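Local coordinates for protein Phosphoglucosamine/phosphogalactosamine mutase (Sulfolobus tokodaii, PDB 2F7L) that interconverts glucosamine 6-phosphate and glucosamine 1-phosphate, and the galactosamine counterparts, for the synthesis of UDP-GlcNAc and UDP-GalNAc, with a magnesium ion as cofactor, at residues Val238-Asp241 against Arg246-Phe249; Gly324-Gly329 against Tyr338-Ala343; Leu186-Val191 against Met344-Met349; Glu224-Val229 against Gly254-Gly259; Lys198-Asn203 against Leu232-Gly237. All blocks are in the same frame, centred on the assembly; numbering follows the deposited sequence.

Interaction 1. Residues Val238-Asp241 against Arg246-Phe249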
# COMPACT_ATOMS: atom_id res chain seq x y z
N VAL A 238 -2.80 5.12 -14.82
CA VAL A 238 -2.66 4.60 -13.45
C VAL A 238 -2.22 3.16 -13.41
O VAL A 238 -2.79 2.31 -14.10
CB VAL A 238 -3.96 4.67 -12.65
CG1 VAL A 238 -3.68 4.39 -11.19
CG2 VAL A 238 -4.56 6.03 -12.77
N ALA A 239 -1.21 2.88 -12.60
CA ALA A 239 -0.72 1.51 -12.46
C ALA A 239 -0.85 1.03 -11.00
O ALA A 239 -0.63 1.79 -10.04
CB ALA A 239 0.72 1.44 -12.93
N HIS A 240 -1.24 -0.24 -10.85
CA HIS A 240 -1.40 -0.85 -9.52
C HIS A 240 -0.46 -2.03 -9.36
O HIS A 240 0.22 -2.45 -10.29
CB HIS A 240 -2.82 -1.42 -9.29
CG HIS A 240 -3.94 -0.43 -9.46
ND1 HIS A 240 -3.99 0.77 -8.77
CD2 HIS A 240 -5.09 -0.51 -10.17
CE1 HIS A 240 -5.13 1.38 -9.05
NE2 HIS A 240 -5.81 0.62 -9.90
N ASP A 241 -0.49 -2.57 -8.14
CA ASP A 241 0.27 -3.75 -7.77
C ASP A 241 -0.74 -4.89 -7.73
O ASP A 241 -1.92 -4.71 -8.03
CB ASP A 241 0.94 -3.55 -6.41
CG ASP A 241 -0.04 -3.25 -5.29
OD1 ASP A 241 -1.02 -2.49 -5.49
OD2 ASP A 241 0.19 -3.78 -4.18
N ARG A 246 -2.20 -0.11 -4.00
CA ARG A 246 -1.25 0.92 -4.40
C ARG A 246 -1.64 1.54 -5.74
O ARG A 246 -2.28 0.90 -6.57
CB ARG A 246 0.16 0.32 -4.47
CG ARG A 246 1.08 0.88 -3.44
CD ARG A 246 1.90 -0.18 -2.79
NE ARG A 246 2.69 -0.95 -3.73
CZ ARG A 246 3.89 -1.46 -3.44
NH1 ARG A 246 4.42 -1.25 -2.25
NH2 ARG A 246 4.54 -2.20 -4.34
N ALA A 247 -1.25 2.79 -5.93
CA ALA A 247 -1.55 3.48 -7.17
C ALA A 247 -0.48 4.51 -7.54
O ALA A 247 -0.36 5.54 -6.88
CB ALA A 247 -2.92 4.17 -7.06
N ILE A 248 0.33 4.23 -8.56
CA ILE A 248 1.28 5.25 -8.96
C ILE A 248 0.85 5.71 -10.36
O ILE A 248 0.52 4.90 -11.22
CB ILE A 248 2.77 4.76 -8.95
CG1 ILE A 248 2.92 3.48 -9.72
CG2 ILE A 248 3.27 4.60 -7.51
CD1 ILE A 248 4.33 3.00 -9.71
N PHE A 249 0.81 7.03 -10.53
CA PHE A 249 0.35 7.65 -11.78
C PHE A 249 1.40 7.99 -12.82
O PHE A 249 2.60 8.08 -12.54
CB PHE A 249 -0.45 8.92 -11.47
CG PHE A 249 -1.65 8.68 -10.59
CD1 PHE A 249 -1.51 8.58 -9.21
CD2 PHE A 249 -2.93 8.56 -11.14
CE1 PHE A 249 -2.61 8.36 -8.38
CE2 PHE A 249 -4.05 8.34 -10.32
CZ PHE A 249 -3.89 8.24 -8.94
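Val238 and Ala239 pair with Phe249 and Ile248 in a buried antiparallel beta hairpin, strands 236-239 and 248-251, at one border of the four-stranded sheet of the second alpha/beta/alpha domain; the connection between the strands carries the probable magnesium site. Ala239 and Ile248 form the hydrogen-bonded pair, with Ala239 N to Ile248 O and Ile248 N to Ala239 O both 3.0 Å. Val238 and Phe249 are the non-hydrogen-bonded pair: their side chains run side by side, Val238 CG1 over the rim of one ring face, 4.1 Å from Phe249 CE2, and Val238 CG2 nearer the CD2-CE2 side. Helix 342-356 packs on this face of the sheet through Phe346 and Met349. Next along the chain, side chains join the pairing. His240 ND1 donates to Arg246 O at 2.8 Å, in the carbonyl plane, while His240 NE2 is bonded to Thr188 OG1, so both imidazole nitrogens fix the ring. Asp241 has CG between its backbone N and carbonyl carbon (chi1 59°), which brings OD1 to within 3.0 Å of Arg246 N; the donor comes on the syn side, 32° out of the carboxylate plane. Asp241 OD2 lies 3.8 Å from Arg246 NE, a long salt bridge with the oxygen well out of the guanidinium plane, so charge alone acts. Replacing Asp241 by alanine would probably leave Arg246 N without this acceptor, the guanidinium without its mate and the probable metal site short of a carboxylate. Asp243 and Asp245 bring carboxylates close to Asp241 OD2, and without a cation the three would probably repel, consistent with a magnesium site.

Interaction 2. Residues Gly324-Gly329 against Tyr338-Ala343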
# COMPACT_ATOMS: atom_id res chain seq x y z
N GLY A 324 -3.28 9.93 4.64
CA GLY A 324 -1.98 9.34 4.87
C GLY A 324 -1.52 8.78 3.54
O GLY A 324 -2.33 8.64 2.64
N PHE A 325 -0.24 8.52 3.39
CA PHE A 325 0.26 7.92 2.16
C PHE A 325 1.71 7.47 2.28
O PHE A 325 2.42 7.83 3.23
CB PHE A 325 0.10 8.88 0.97
CG PHE A 325 1.01 10.08 1.00
CD1 PHE A 325 0.63 11.24 1.68
CD2 PHE A 325 2.24 10.06 0.34
CE1 PHE A 325 1.47 12.37 1.70
CE2 PHE A 325 3.07 11.17 0.36
CZ PHE A 325 2.69 12.33 1.04
N GLU A 326 2.13 6.63 1.34
CA GLU A 326 3.49 6.12 1.29
C GLU A 326 4.09 6.54 -0.04
O GLU A 326 3.36 6.78 -0.98
CB GLU A 326 3.54 4.60 1.39
CG GLU A 326 3.22 4.03 2.75
CD GLU A 326 4.13 2.85 3.12
OE1 GLU A 326 5.23 3.08 3.68
OE2 GLU A 326 3.75 1.69 2.82
N GLU A 327 5.41 6.60 -0.12
CA GLU A 327 6.07 6.99 -1.36
C GLU A 327 5.91 5.94 -2.45
O GLU A 327 6.15 6.21 -3.64
CB GLU A 327 7.55 7.28 -1.08
CG GLU A 327 8.26 6.26 -0.20
CD GLU A 327 8.58 4.97 -0.92
OE1 GLU A 327 9.07 5.04 -2.06
OE2 GLU A 327 8.35 3.87 -0.34
N ASN A 328 5.46 4.76 -2.05
CA ASN A 328 5.27 3.64 -2.97
C ASN A 328 3.89 3.56 -3.64
O ASN A 328 3.58 2.58 -4.29
CB ASN A 328 5.54 2.31 -2.23
CG ASN A 328 4.56 2.07 -1.05
OD1 ASN A 328 3.34 2.26 -1.16
ND2 ASN A 328 5.11 1.63 0.07
N GLY A 329 3.08 4.60 -3.50
CA GLY A 329 1.73 4.57 -4.07
C GLY A 329 0.91 4.27 -2.84
O GLY A 329 1.46 4.25 -1.74
N TYR A 338 -9.44 3.98 6.08
CA TYR A 338 -8.09 4.27 6.54
C TYR A 338 -6.97 3.56 5.80
O TYR A 338 -5.81 3.95 5.93
CB TYR A 338 -7.97 3.97 8.03
CG TYR A 338 -8.78 4.91 8.89
CD1 TYR A 338 -8.47 6.28 8.97
CD2 TYR A 338 -9.91 4.45 9.56
CE1 TYR A 338 -9.26 7.14 9.68
CE2 TYR A 338 -10.71 5.30 10.27
CZ TYR A 338 -10.38 6.63 10.32
OH TYR A 338 -11.22 7.45 11.02
N VAL A 339 -7.30 2.53 5.03
CA VAL A 339 -6.29 1.78 4.30
C VAL A 339 -5.94 2.37 2.93
O VAL A 339 -6.66 3.22 2.42
CB VAL A 339 -6.72 0.28 4.10
CG1 VAL A 339 -6.79 -0.43 5.47
CG2 VAL A 339 -8.05 0.20 3.36
N ARG A 340 -4.83 1.92 2.36
CA ARG A 340 -4.40 2.36 1.05
C ARG A 340 -5.42 1.83 0.06
O ARG A 340 -5.73 0.65 0.08
CB ARG A 340 -3.06 1.74 0.69
CG ARG A 340 -2.22 1.42 1.87
CD ARG A 340 -0.99 0.76 1.40
NE ARG A 340 -1.06 -0.68 1.59
CZ ARG A 340 -0.08 -1.51 1.24
NH1 ARG A 340 1.02 -1.03 0.66
NH2 ARG A 340 -0.20 -2.81 1.47
N ASP A 341 -5.92 2.70 -0.82
CA ASP A 341 -6.95 2.31 -1.78
C ASP A 341 -6.68 2.89 -3.17
O ASP A 341 -7.01 4.04 -3.44
CB ASP A 341 -8.30 2.78 -1.23
CG ASP A 341 -9.47 2.20 -1.98
OD1 ASP A 341 -9.48 2.25 -3.23
OD2 ASP A 341 -10.41 1.70 -1.32
N GLY A 342 -6.10 2.08 -4.05
CA GLY A 342 -5.77 2.53 -5.40
C GLY A 342 -6.88 3.13 -6.26
O GLY A 342 -6.69 4.16 -6.92
N ALA A 343 -8.04 2.49 -6.28
CA ALA A 343 -9.13 3.03 -7.07
C ALA A 343 -9.55 4.31 -6.40
O ALA A 343 -9.79 5.32 -7.09
CB ALA A 343 -10.30 2.07 -7.14
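Glu326 and Asn328 face Arg340 at a distance, in a small contact that is mainly electrostatic. Glu326 OE2 lies 4.4 Å from Arg340 NH1, beyond a salt bridge and well out of the guanidinium plane, so any attraction is probably one of charge alone, with no N-H directed at the oxygen. Asn328 OD1 approaches the edge of the same guanidinium, near its plane, also 4.4 Å from Arg340 NH1. The closer ion pairs of Arg340 are made by NH2, with Asp245 and Asp8, which places the group beside the probable magnesium site and the side chain of Ser97.

Hydrogen bonds organise the acidic side. Asn328 ND2 donates to Glu326 OE2 at 3.1 Å; the acceptor lies close to the amide plane, but the donor stands above the carboxylate plane. Ser309 OG is a second partner of OE2. Glu326 to Gly329 is a type I beta turn, closed by a weak bond from Gly329 N to Glu326 O at 3.3 Å, and it joins strands 323-326 and 329-332 as a hairpin of the third alpha/beta/alpha domain. Its position matches that of the sugar-recognition loop in relatives of the phosphohexose mutase family, and a similar role is probable here.

Backbone conformation sets the remaining detail. Gly329 has phi 101°, where a CB would press on the carbonyl O of Asn328. Next to Arg340, Asp341 is the N-cap of helix 342-356: its OD1 accepts from Met344 N, and its OD2 is bonded to Gln337 NE2.

Interaction 3. Residues Leu186-Val191 against Met344-Met349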
# COMPACT_ATOMS: atom_id res chain seq x y z
N LEU A 186 -10.71 -5.60 -11.98
CA LEU A 186 -12.12 -5.87 -11.70
C LEU A 186 -12.80 -4.66 -11.10
O LEU A 186 -14.02 -4.68 -10.90
CB LEU A 186 -12.28 -7.02 -10.70
CG LEU A 186 -11.57 -8.33 -11.00
CD1 LEU A 186 -11.73 -9.31 -9.86
CD2 LEU A 186 -12.11 -8.88 -12.30
N SER A 187 -12.05 -3.61 -10.81
CA SER A 187 -12.68 -2.45 -10.21
C SER A 187 -12.25 -1.05 -10.66
O SER A 187 -13.09 -0.18 -10.85
CB SER A 187 -12.57 -2.57 -8.68
OG SER A 187 -11.23 -2.57 -8.26
N THR A 188 -10.95 -0.81 -10.83
CA THR A 188 -10.54 0.52 -11.25
C THR A 188 -11.24 0.92 -12.56
O THR A 188 -11.73 2.03 -12.69
CB THR A 188 -8.98 0.62 -11.37
OG1 THR A 188 -8.42 0.42 -10.07
CG2 THR A 188 -8.52 2.01 -11.86
N PRO A 189 -11.33 -0.01 -13.53
CA PRO A 189 -11.99 0.34 -14.79
C PRO A 189 -13.48 0.65 -14.57
O PRO A 189 -14.08 1.44 -15.30
CB PRO A 189 -11.78 -0.91 -15.64
CG PRO A 189 -10.53 -1.44 -15.14
CD PRO A 189 -10.68 -1.32 -13.65
N LEU A 190 -14.07 0.02 -13.57
CA LEU A 190 -15.46 0.24 -13.29
C LEU A 190 -15.63 1.65 -12.76
O LEU A 190 -16.54 2.36 -13.16
CB LEU A 190 -15.97 -0.80 -12.29
CG LEU A 190 -16.90 -1.94 -12.75
CD1 LEU A 190 -16.65 -2.37 -14.16
CD2 LEU A 190 -16.71 -3.08 -11.80
N VAL A 191 -14.74 2.07 -11.88
CA VAL A 191 -14.87 3.43 -11.37
C VAL A 191 -14.67 4.41 -12.54
O VAL A 191 -15.40 5.39 -12.66
CB VAL A 191 -13.87 3.74 -10.19
CG1 VAL A 191 -14.16 2.83 -9.02
CG2 VAL A 191 -12.46 3.52 -10.62
N MET A 344 -9.63 4.30 -5.07
CA MET A 344 -10.05 5.52 -4.38
C MET A 344 -9.14 6.65 -4.80
O MET A 344 -9.59 7.79 -4.98
CB MET A 344 -9.98 5.37 -2.86
CG MET A 344 -10.55 6.59 -2.10
SD MET A 344 -12.36 6.80 -2.23
CE MET A 344 -12.48 7.90 -3.65
N SER A 345 -7.87 6.33 -4.98
CA SER A 345 -6.88 7.32 -5.37
C SER A 345 -7.09 7.79 -6.78
O SER A 345 -7.02 8.99 -7.04
CB SER A 345 -5.49 6.74 -5.22
OG SER A 345 -5.31 6.28 -3.90
N PHE A 346 -7.32 6.85 -7.68
CA PHE A 346 -7.54 7.18 -9.09
C PHE A 346 -8.74 8.14 -9.24
O PHE A 346 -8.72 9.06 -10.07
CB PHE A 346 -7.79 5.89 -9.88
CG PHE A 346 -8.33 6.13 -11.26
CD1 PHE A 346 -7.50 6.53 -12.29
CD2 PHE A 346 -9.68 5.94 -11.54
CE1 PHE A 346 -7.99 6.75 -13.57
CE2 PHE A 346 -10.18 6.16 -12.82
CZ PHE A 346 -9.33 6.56 -13.84
N ALA A 347 -9.78 7.90 -8.45
CA ALA A 347 -10.99 8.73 -8.47
C ALA A 347 -10.71 10.13 -7.93
O ALA A 347 -11.16 11.14 -8.50
CB ALA A 347 -12.09 8.07 -7.63
N LEU A 348 -9.99 10.21 -6.82
CA LEU A 348 -9.67 11.50 -6.24
C LEU A 348 -8.80 12.27 -7.21
O LEU A 348 -8.92 13.49 -7.31
CB LEU A 348 -8.94 11.32 -4.92
CG LEU A 348 -9.81 10.86 -3.75
CD1 LEU A 348 -8.93 10.54 -2.55
CD2 LEU A 348 -10.80 11.95 -3.40
N MET A 349 -7.95 11.57 -7.93
CA MET A 349 -7.05 12.24 -8.86
C MET A 349 -7.84 12.88 -9.98
O MET A 349 -7.63 14.04 -10.31
CB MET A 349 -6.02 11.27 -9.43
CG MET A 349 -4.91 11.94 -10.23
SD MET A 349 -3.88 13.04 -9.24
CE MET A 349 -2.47 11.97 -8.89
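Thr188 and Phe346 bring two helices together, 188-194 and 342-356, with their CA atoms 7.6 Å apart; a turn further along helix 188-194, Val191 CA is 7.2 Å from Ala347 CA, the residue after Phe346. No hydrogen bond links the two segments; apolar groups make the contact. Phe346 reaches from its helix with CG anti to the backbone N (chi1 167°), and its ring lies between the two helices. Thr188 comes in at a slant: the methyl CG2 rests over one ring face, displaced toward the rim and 4.1 Å from Phe346 CD2. Val191 runs by the ring, headed the other way, its CG2 3.8 Å from Phe346 CD2; that methyl is doubtfully placed, since it also lies too near Thr188 O.

Helix 188-194 is the helix of the beta-alpha-beta crossover between parallel strands 174-178 and 198-201 of the second domain, whereas helix 342-356 belongs to the third, so the contact joins two domains. Phe346 continues inward onto Val175 of strand 174-178. With Phe346 cut back to alanine, the space between the helices would probably be left unfilled and the methyls of Thr188 and Val191 would lose their common apolar surface. Helix 151-160 packs beside both partners, with Val156 touching Val191 and Ile159 touching Ala347.

Interaction 4. Residues Glu224-Val229 against Gly254-Gly259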
# COMPACT_ATOMS: atom_id res chain seq x y z
N GLU A 224 7.57 0.32 -19.94
CA GLU A 224 6.81 0.18 -21.17
C GLU A 224 5.40 0.75 -21.16
O GLU A 224 4.94 1.25 -22.19
CB GLU A 224 6.73 -1.28 -21.58
CG GLU A 224 8.05 -1.96 -21.76
CD GLU A 224 7.84 -3.41 -22.08
OE1 GLU A 224 7.16 -4.09 -21.28
OE2 GLU A 224 8.33 -3.87 -23.14
N THR A 225 4.70 0.68 -20.04
CA THR A 225 3.36 1.22 -20.09
C THR A 225 3.47 2.75 -20.20
O THR A 225 2.67 3.39 -20.88
CB THR A 225 2.47 0.75 -18.89
OG1 THR A 225 2.73 1.56 -17.75
CG2 THR A 225 2.74 -0.72 -18.57
N ALA A 226 4.49 3.32 -19.55
CA ALA A 226 4.72 4.77 -19.63
C ALA A 226 4.79 5.12 -21.13
O ALA A 226 4.34 6.18 -21.57
CB ALA A 226 6.03 5.14 -18.95
N GLU A 227 5.37 4.20 -21.90
CA GLU A 227 5.47 4.37 -23.33
C GLU A 227 4.07 4.52 -23.91
O GLU A 227 3.68 5.59 -24.35
CB GLU A 227 6.10 3.15 -23.95
CG GLU A 227 7.05 3.46 -25.04
CD GLU A 227 8.18 4.28 -24.49
OE1 GLU A 227 8.19 5.52 -24.70
OE2 GLU A 227 9.05 3.65 -23.83
N VAL A 228 3.31 3.42 -23.91
CA VAL A 228 1.97 3.42 -24.45
C VAL A 228 1.13 4.58 -23.90
O VAL A 228 0.22 5.05 -24.58
CB VAL A 228 1.24 2.07 -24.18
CG1 VAL A 228 2.06 0.92 -24.73
CG2 VAL A 228 1.01 1.88 -22.72
N VAL A 229 1.41 5.03 -22.69
CA VAL A 229 0.65 6.17 -22.16
C VAL A 229 0.82 7.30 -23.18
O VAL A 229 -0.15 7.87 -23.68
CB VAL A 229 1.21 6.67 -20.80
CG1 VAL A 229 0.86 8.14 -20.62
CG2 VAL A 229 0.63 5.87 -19.66
N GLY A 254 3.78 11.19 -20.23
CA GLY A 254 4.21 9.81 -20.32
C GLY A 254 5.33 9.52 -19.34
O GLY A 254 6.14 8.63 -19.55
N ARG A 255 5.38 10.31 -18.27
CA ARG A 255 6.41 10.12 -17.26
C ARG A 255 5.76 9.64 -15.97
O ARG A 255 4.74 10.20 -15.53
CB ARG A 255 7.18 11.43 -17.03
CG ARG A 255 6.29 12.64 -16.90
CD ARG A 255 7.06 13.95 -16.99
NE ARG A 255 6.16 15.05 -16.70
CZ ARG A 255 6.53 16.24 -16.25
NH1 ARG A 255 7.82 16.48 -16.06
NH2 ARG A 255 5.63 17.17 -15.96
N VAL A 256 6.32 8.59 -15.38
CA VAL A 256 5.73 8.08 -14.16
C VAL A 256 6.05 9.03 -13.00
O VAL A 256 7.12 9.64 -12.97
CB VAL A 256 6.19 6.61 -13.85
CG1 VAL A 256 6.77 5.96 -15.08
CG2 VAL A 256 7.16 6.59 -12.70
N GLN A 257 5.11 9.17 -12.08
CA GLN A 257 5.25 10.03 -10.91
C GLN A 257 5.31 9.14 -9.66
O GLN A 257 4.55 8.17 -9.54
CB GLN A 257 4.05 10.96 -10.82
CG GLN A 257 3.87 11.88 -12.04
CD GLN A 257 4.95 12.94 -12.13
OE1 GLN A 257 5.58 13.29 -11.12
NE2 GLN A 257 5.16 13.48 -13.32
N TRP A 258 6.19 9.45 -8.73
CA TRP A 258 6.31 8.60 -7.55
C TRP A 258 5.20 8.77 -6.51
O TRP A 258 4.59 9.85 -6.37
CB TRP A 258 7.68 8.78 -6.89
CG TRP A 258 8.12 7.53 -6.17
CD1 TRP A 258 8.64 7.45 -4.90
CD2 TRP A 258 7.96 6.17 -6.62
NE1 TRP A 258 8.81 6.14 -4.54
CE2 TRP A 258 8.40 5.33 -5.57
CE3 TRP A 258 7.49 5.58 -7.80
CZ2 TRP A 258 8.37 3.93 -5.67
CZ3 TRP A 258 7.46 4.19 -7.89
CH2 TRP A 258 7.90 3.39 -6.84
N GLY A 259 4.95 7.69 -5.79
CA GLY A 259 3.91 7.68 -4.79
C GLY A 259 3.79 8.88 -3.88
O GLY A 259 2.67 9.23 -3.50
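Ala226 and Val229, one helical turn apart, point from helix 223-231 toward the irregular segment 254-259, where Gly254 lies close against them. The backbones come near at this point, with Ala226 CA 5.1 Å from Gly254 CA. Ala226 turns its CB to the peptide group of Gly254, 3.5 Å from Gly254 O, and touches with the same methyl the branch of Val256, 4.0 Å from its CG1. Val229 supplies the second point: with CG1 anti to the backbone N (chi1 154°), that methyl meets Gly254 CA at 3.8 Å. Gly254 thus rests against two side chains of one helix face. Its phi of 86° would jam a CB against the preceding carbonyl, and such a CB would also fall only 3.3 Å from Ala226 O, so both the local conformation and the helix suit a residue without a side chain.

No hydrogen bond joins the segments. Arg255 leaves the backbone on the side away from the helix, and its guanidinium forms salt bridges with Asp251 and Asp365, while Gln257 NE2 also reaches Asp251. Ile250 of strand 248-251 is touched by Val229 and Val256, and by Thr225 from the same helix. The contact therefore fits helix 223-231, which flanks the sheet of the second domain, against the connection running from the outermost strand 248-251 to helix 259-272.

Interaction 5. Residues Lys198-Asn203 against Leu232-Gly237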
# COMPACT_ATOMS: atom_id res chain seq x y z
N LYS A 198 -12.74 7.50 -21.45
CA LYS A 198 -12.50 6.59 -22.56
C LYS A 198 -11.46 5.75 -21.83
O LYS A 198 -10.46 6.29 -21.32
CB LYS A 198 -11.88 7.31 -23.75
CG LYS A 198 -12.02 6.58 -25.06
CD LYS A 198 -11.29 7.32 -26.16
CE LYS A 198 -11.70 6.81 -27.53
NZ LYS A 198 -11.59 5.34 -27.60
N ILE A 199 -11.68 4.44 -21.74
CA ILE A 199 -10.78 3.57 -20.99
C ILE A 199 -9.92 2.63 -21.81
O ILE A 199 -10.43 1.87 -22.63
CB ILE A 199 -11.56 2.73 -19.99
CG1 ILE A 199 -12.46 3.64 -19.16
CG2 ILE A 199 -10.62 1.96 -19.09
CD1 ILE A 199 -13.56 2.90 -18.45
N TYR A 200 -8.62 2.68 -21.59
CA TYR A 200 -7.67 1.79 -22.26
C TYR A 200 -6.94 1.07 -21.13
O TYR A 200 -6.40 1.72 -20.22
CB TYR A 200 -6.63 2.57 -23.05
CG TYR A 200 -7.16 3.44 -24.15
CD1 TYR A 200 -7.68 4.70 -23.87
CD2 TYR A 200 -7.13 3.02 -25.49
CE1 TYR A 200 -8.17 5.51 -24.87
CE2 TYR A 200 -7.61 3.82 -26.50
CZ TYR A 200 -8.13 5.07 -26.19
OH TYR A 200 -8.62 5.88 -27.18
N THR A 201 -6.91 -0.26 -21.16
CA THR A 201 -6.19 -0.94 -20.11
C THR A 201 -5.13 -1.81 -20.75
O THR A 201 -5.34 -2.45 -21.80
CB THR A 201 -7.08 -1.83 -19.20
OG1 THR A 201 -7.33 -3.08 -19.85
CG2 THR A 201 -8.40 -1.16 -18.89
N ILE A 202 -3.97 -1.79 -20.11
CA ILE A 202 -2.84 -2.58 -20.55
C ILE A 202 -2.79 -3.61 -19.44
O ILE A 202 -2.93 -3.29 -18.25
CB ILE A 202 -1.54 -1.70 -20.67
CG1 ILE A 202 -0.37 -2.54 -21.15
CG2 ILE A 202 -1.13 -1.14 -19.33
CD1 ILE A 202 -0.69 -3.37 -22.33
N ASN A 203 -2.68 -4.87 -19.84
CA ASN A 203 -2.62 -5.98 -18.89
C ASN A 203 -3.88 -6.08 -18.02
O ASN A 203 -3.80 -6.37 -16.83
CB ASN A 203 -1.37 -5.80 -18.05
CG ASN A 203 -0.15 -5.67 -18.91
OD1 ASN A 203 0.04 -6.48 -19.84
ND2 ASN A 203 0.68 -4.67 -18.64
N LEU A 232 -0.50 6.82 -26.84
CA LEU A 232 -1.95 6.91 -26.91
C LEU A 232 -2.49 8.27 -26.45
O LEU A 232 -3.70 8.45 -26.37
CB LEU A 232 -2.61 5.82 -26.06
CG LEU A 232 -2.65 4.36 -26.50
CD1 LEU A 232 -3.15 3.50 -25.34
CD2 LEU A 232 -3.55 4.21 -27.71
N LYS A 233 -1.60 9.21 -26.12
CA LYS A 233 -2.04 10.53 -25.67
C LYS A 233 -3.21 10.50 -24.68
O LYS A 233 -4.26 11.09 -24.91
CB LYS A 233 -2.43 11.38 -26.87
CG LYS A 233 -1.28 11.63 -27.78
CD LYS A 233 -1.71 11.77 -29.23
CE LYS A 233 -0.45 11.85 -30.09
NZ LYS A 233 0.54 12.83 -29.52
N VAL A 234 -3.01 9.82 -23.57
CA VAL A 234 -4.04 9.71 -22.56
C VAL A 234 -3.86 10.90 -21.61
O VAL A 234 -2.76 11.40 -21.46
CB VAL A 234 -3.87 8.36 -21.86
CG1 VAL A 234 -3.99 8.50 -20.38
CG2 VAL A 234 -4.89 7.40 -22.39
N ASP A 235 -4.95 11.35 -20.99
CA ASP A 235 -4.87 12.48 -20.06
C ASP A 235 -4.24 12.08 -18.73
O ASP A 235 -3.63 12.90 -18.03
CB ASP A 235 -6.27 13.06 -19.80
CG ASP A 235 -7.01 13.38 -21.07
OD1 ASP A 235 -6.38 13.97 -21.97
OD2 ASP A 235 -8.21 13.06 -21.17
N LEU A 236 -4.40 10.81 -18.37
CA LEU A 236 -3.83 10.30 -17.13
C LEU A 236 -3.74 8.79 -17.21
O LEU A 236 -4.59 8.14 -17.83
CB LEU A 236 -4.71 10.69 -15.95
CG LEU A 236 -4.26 10.15 -14.60
CD1 LEU A 236 -2.92 10.76 -14.26
CD2 LEU A 236 -5.29 10.47 -13.53
N GLY A 237 -2.69 8.23 -16.60
CA GLY A 237 -2.52 6.79 -16.58
C GLY A 237 -2.36 6.34 -15.14
O GLY A 237 -1.87 7.11 -14.31
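Tyr200 of strand 198-201 packs against Leu232 and Val234, in the link from helix 223-231 to strand 236-239, within a beta-alpha-beta crossover. The two strands are parallel but not adjacent, because strand 174-178 runs between them in the sheet of the second alpha/beta/alpha domain. The contact accordingly spans the middle strand, with Tyr200 CA 8.7 Å from Val234 CA.

Apolar contacts make up the meeting. Tyr200 has CG anti to its carbonyl carbon (chi1 -61°), which swings the ring to the side of Leu232 and Val234. Leu232 crosses the ring at a slant, its CD1 coming to 4.0 Å from Tyr200 CD2 and 4.2 Å from Tyr200 CG. On the other side of the ring, Tyr200 CD1 is 4.2 Å from Val234 CG2. The Val234 rotamer is doubtful, so this second contact is less secure.

Backbone and polar interactions fix the surroundings. Lys233, with positive phi, ends helix 223-231 in a Schellman motif and turns the chain into Val234. Tyr200 pairs through its backbone with Val175 and Ile177 of the intervening strand, and Lys174 from that strand donates to Leu232 O. At the outer end of the ring, Lys198, two residues earlier on the same strand, reaches alongside Tyr200 and places its NZ 3.0 Å from Tyr200 OH in a hydrogen bond.

How the interactions relate
From the N terminus, residues 186-191 open interaction 3, whose loop closes only at 344-349 and encloses the other four contacts. Strand 198-201 then starts interaction 5, and before 232-237 closes it, helix 223-231 opens interaction 4, so these two cross. Interaction 1, the hairpin, follows interaction 5 in series and nests inside interaction 4, which ends at 254-259. Interaction 2 comes afterwards, in the third domain. Interactions 1 and 5 bind strands and helix of the second domain, interaction 4 holds the connection toward helix 259-272 against it, and interaction 3 adds helix 342-356. Interactions 1 and 2 touch through Arg246, bringing both domains' hairpin turns together beside the probable active site.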